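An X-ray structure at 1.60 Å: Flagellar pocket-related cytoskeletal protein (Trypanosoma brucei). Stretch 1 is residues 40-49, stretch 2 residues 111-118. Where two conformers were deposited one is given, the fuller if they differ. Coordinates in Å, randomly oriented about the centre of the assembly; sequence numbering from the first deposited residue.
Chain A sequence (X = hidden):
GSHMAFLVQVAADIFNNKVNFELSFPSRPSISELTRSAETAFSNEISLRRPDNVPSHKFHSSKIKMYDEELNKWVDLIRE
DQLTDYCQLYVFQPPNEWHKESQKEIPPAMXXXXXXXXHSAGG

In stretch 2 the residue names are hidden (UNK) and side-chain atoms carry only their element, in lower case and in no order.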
# COMPACT_ATOMS: atom_id res chain seq x y z
N THR A 40 7.26 -4.15 0.11
CA THR A 40 7.85 -4.87 -1.00
C THR A 40 7.11 -4.52 -2.29
O THR A 40 7.74 -4.18 -3.30
CB THR A 40 7.81 -6.39 -0.77
OG1 THR A 40 8.68 -6.71 0.32
CG2 THR A 40 8.26 -7.14 -2.03
N ALA A 41 5.78 -4.59 -2.26
CA ALA A 41 4.98 -4.32 -3.48
C ALA A 41 5.18 -2.89 -3.99
O ALA A 41 5.37 -2.66 -5.18
CB ALA A 41 3.51 -4.59 -3.22
N PHE A 42 5.16 -1.93 -3.08
CA PHE A 42 5.31 -0.53 -3.49
C PHE A 42 6.74 -0.22 -3.92
O PHE A 42 6.96 0.64 -4.78
CB PHE A 42 4.85 0.42 -2.37
CG PHE A 42 3.35 0.41 -2.12
CD1 PHE A 42 2.45 0.45 -3.17
CD2 PHE A 42 2.86 0.37 -0.83
CE1 PHE A 42 1.06 0.44 -2.92
CE2 PHE A 42 1.49 0.38 -0.57
CZ PHE A 42 0.60 0.40 -1.61
N SER A 43 7.72 -0.90 -3.32
CA SER A 43 9.12 -0.69 -3.71
C SER A 43 9.29 -1.24 -5.10
O SER A 43 9.98 -0.62 -5.93
CB SER A 43 10.11 -1.37 -2.76
OG SER A 43 10.14 -0.71 -1.50
N ASN A 44 8.63 -2.36 -5.39
CA ASN A 44 8.66 -2.92 -6.75
C ASN A 44 8.01 -1.99 -7.75
O ASN A 44 8.52 -1.82 -8.86
CB ASN A 44 8.03 -4.30 -6.81
CG ASN A 44 8.92 -5.36 -6.18
OD1 ASN A 44 10.13 -5.14 -5.99
ND2 ASN A 44 8.34 -6.52 -5.86
N GLU A 45 6.90 -1.36 -7.35
CA GLU A 45 6.24 -0.38 -8.21
C GLU A 45 7.13 0.84 -8.46
O GLU A 45 7.26 1.29 -9.60
CB GLU A 45 4.87 0.02 -7.61
CG GLU A 45 4.08 1.03 -8.45
CD GLU A 45 3.42 0.42 -9.67
OE1 GLU A 45 3.60 -0.79 -9.94
OE2 GLU A 45 2.70 1.16 -10.37
N ILE A 46 7.75 1.39 -7.41
CA ILE A 46 8.72 2.47 -7.59
C ILE A 46 9.83 2.11 -8.59
O ILE A 46 10.12 2.90 -9.49
CB ILE A 46 9.37 2.91 -6.26
CG1 ILE A 46 8.33 3.61 -5.38
CG2 ILE A 46 10.59 3.83 -6.52
CD1 ILE A 46 8.83 3.84 -3.93
N SER A 47 10.41 0.92 -8.45
CA SER A 47 11.51 0.50 -9.34
C SER A 47 11.05 0.46 -10.79
O SER A 47 11.79 0.91 -11.70
CB SER A 47 12.04 -0.87 -8.95
OG SER A 47 13.38 -1.00 -9.39
N LEU A 48 9.85 -0.07 -11.01
CA LEU A 48 9.26 -0.18 -12.34
C LEU A 48 8.98 1.20 -12.94
O LEU A 48 9.25 1.43 -14.13
CB LEU A 48 7.94 -0.94 -12.24
CG LEU A 48 7.16 -0.94 -13.55
CD1 LEU A 48 7.93 -1.69 -14.63
CD2 LEU A 48 5.81 -1.53 -13.34
N ARG A 49 8.44 2.11 -12.13
CA ARG A 49 7.97 3.42 -12.63
C ARG A 49 9.04 4.52 -12.64
O ARG A 49 8.83 5.59 -13.22
CB ARG A 49 6.77 3.91 -11.78
CG ARG A 49 5.59 2.97 -11.65
CD ARG A 49 4.88 2.77 -12.96
NE ARG A 49 3.80 1.79 -12.83
CZ ARG A 49 3.12 1.27 -13.86
NH1 ARG A 49 3.42 1.64 -15.11
NH2 ARG A 49 2.15 0.39 -13.64
N UNK A 111 -3.22 -6.91 -9.17
CA UNK A 111 -2.11 -7.70 -8.67
C UNK A 111 -0.85 -6.87 -8.63
O UNK A 111 -0.56 -6.11 -9.57
c UNK A 111 -3.03 -9.95 -9.47
n UNK A 111 -4.88 -11.41 -6.43
c UNK A 111 -3.48 -10.13 -8.02
c UNK A 111 -4.56 -11.19 -7.87
c UNK A 111 -1.89 -8.94 -9.54
N UNK A 112 -0.08 -7.00 -7.53
CA UNK A 112 1.17 -6.27 -7.35
C UNK A 112 2.24 -6.75 -8.33
O UNK A 112 2.11 -7.85 -8.89
c UNK A 112 -0.39 -7.87 -6.39
c UNK A 112 0.89 -7.92 -5.63
c UNK A 112 1.57 -6.62 -5.91
N UNK A 113 3.28 -5.93 -8.55
CA UNK A 113 4.35 -6.29 -9.48
C UNK A 113 4.92 -7.67 -9.17
O UNK A 113 4.97 -8.08 -8.01
c UNK A 113 4.52 -3.98 -8.84
c UNK A 113 5.38 -5.19 -9.24
c UNK A 113 3.49 -4.60 -7.95
N UNK A 114 5.36 -8.38 -10.21
CA UNK A 114 5.80 -9.76 -10.03
C UNK A 114 7.25 -9.85 -9.57
O UNK A 114 7.68 -10.89 -9.08
o UNK A 114 6.59 -10.04 -12.26
c UNK A 114 5.65 -10.53 -11.33
N UNK A 115 8.00 -8.77 -9.73
CA UNK A 115 9.40 -8.77 -9.36
C UNK A 115 9.86 -7.34 -9.21
O UNK A 115 9.09 -6.42 -9.46
o UNK A 115 10.40 -8.45 -11.52
c UNK A 115 10.22 -9.40 -10.47
N UNK A 116 11.13 -7.17 -8.83
CA UNK A 116 11.80 -5.89 -8.89
C UNK A 116 12.58 -5.76 -10.19
O UNK A 116 12.31 -6.49 -11.15
N UNK A 117 13.56 -4.85 -10.24
CA UNK A 117 14.36 -4.66 -11.45
C UNK A 117 15.79 -5.20 -11.26
O UNK A 117 16.46 -4.84 -10.29
c UNK A 117 13.05 -2.50 -12.02
c UNK A 117 14.41 -3.17 -11.83
c UNK A 117 12.37 -2.90 -13.30
o UNK A 117 12.94 -2.75 -14.39
n UNK A 117 11.15 -3.44 -13.20
N UNK A 118 16.24 -6.05 -12.19
CA UNK A 118 17.55 -6.70 -12.10
C UNK A 118 18.72 -5.71 -12.08
O UNK A 118 18.63 -4.63 -12.65
n UNK A 118 15.35 -9.07 -17.48
n UNK A 118 16.61 -9.29 -15.57
c UNK A 118 17.74 -7.71 -13.25
c UNK A 118 15.62 -9.71 -16.35
c UNK A 118 17.01 -9.92 -14.30
n UNK A 118 14.88 -10.76 -16.01
c UNK A 118 16.92 -8.99 -13.09
O HOH W 1 9.88 -3.74 -10.42
O HOH W 2 5.49 -6.98 -5.61

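Position 111 carries five side-chain atoms: four carbons in a row, ending in a nitrogen. The chain does not branch. It stays out of reach of stretch 1, and the terminal nitrogen is hydrogen-bonded elsewhere in the structure. This is Lys111.

Position 112 has three carbons, which close a ring onto the backbone nitrogen. Its CB lies 3.9 Å from the CB of Ala41, an apolar contact with a buried residue. The ring identifies Pro112.

Position 113 repeats the pattern: three carbons, again closed onto the backbone nitrogen. This ring is the more deeply engaged of the two. Its CB sits 3.7 Å from the CB of Asn44. Its other carbons approach Ala41 and Glu45. The residue is Pro113. Its CD is 3.9 Å from the O of Ala41, and its CG is 3.5 Å from OE1 of Glu45. The end of the Glu45 side chain comes nearer than its sideways CB would suggest. The other carboxylate oxygen, OE2 of Glu45, forms a salt bridge with NE of Arg49 at 2.8 Å.

Position 114 shows one carbon and then one oxygen. The CB points away from the helix, and the side chain makes no contact with stretch 1. With no second branch, this is Ser114.

Position 115 has the same two atoms, one carbon and one oxygen. Its CB also points away. The backbone makes the contact: the O of 115 is 3.5 Å from CG of Asn44. This is Ser115. Its OG donates a hydrogen bond to the backbone O of the next residue, 116, at 2.8 Å.

Position 116 has no side-chain atoms. Its CA lies 3.4 Å from OD1 of Asn44. This is Gly116. A CB placed here would be a tight 3.2 Å from OD1 of Asn44.

Position 117 has five side-chain atoms: three carbons, the third bearing one oxygen and one nitrogen. The CB points toward the helix, and the chain folds along Ser47 and Leu48. The terminal amide marks Gln117. Its CG comes within 3.0 Å of OG of Ser47. Its NE2 is 3.9 Å from CD1 of Leu48.

Position 118 has three carbons, a nitrogen, then a carbon carrying two more nitrogens. This guanidinium group stays out of reach of stretch 1. The residue is Arg118.

The contact is a loop laid along one helix. Nearest CA pairs run from Ala41 and Pro112, through Asn44 and Gly116, to Ser47 and Gln117. No direct hydrogen bond crosses between the stretches; packing and two waters join them. Water 1 donates to the O of Asn44 at 2.8 Å and to the O of Ser115 at 3.0 Å, and accepts from NE2 of Gln117 at 3.1 Å. Water 2 accepts from ND2 of Asn44 at 2.9 Å and donates to the O of Pro113 at 2.7 Å. Asn44 is thus central, packing on Pro113 and binding both waters.

Stretch 2 111-118: KPPSSGQR
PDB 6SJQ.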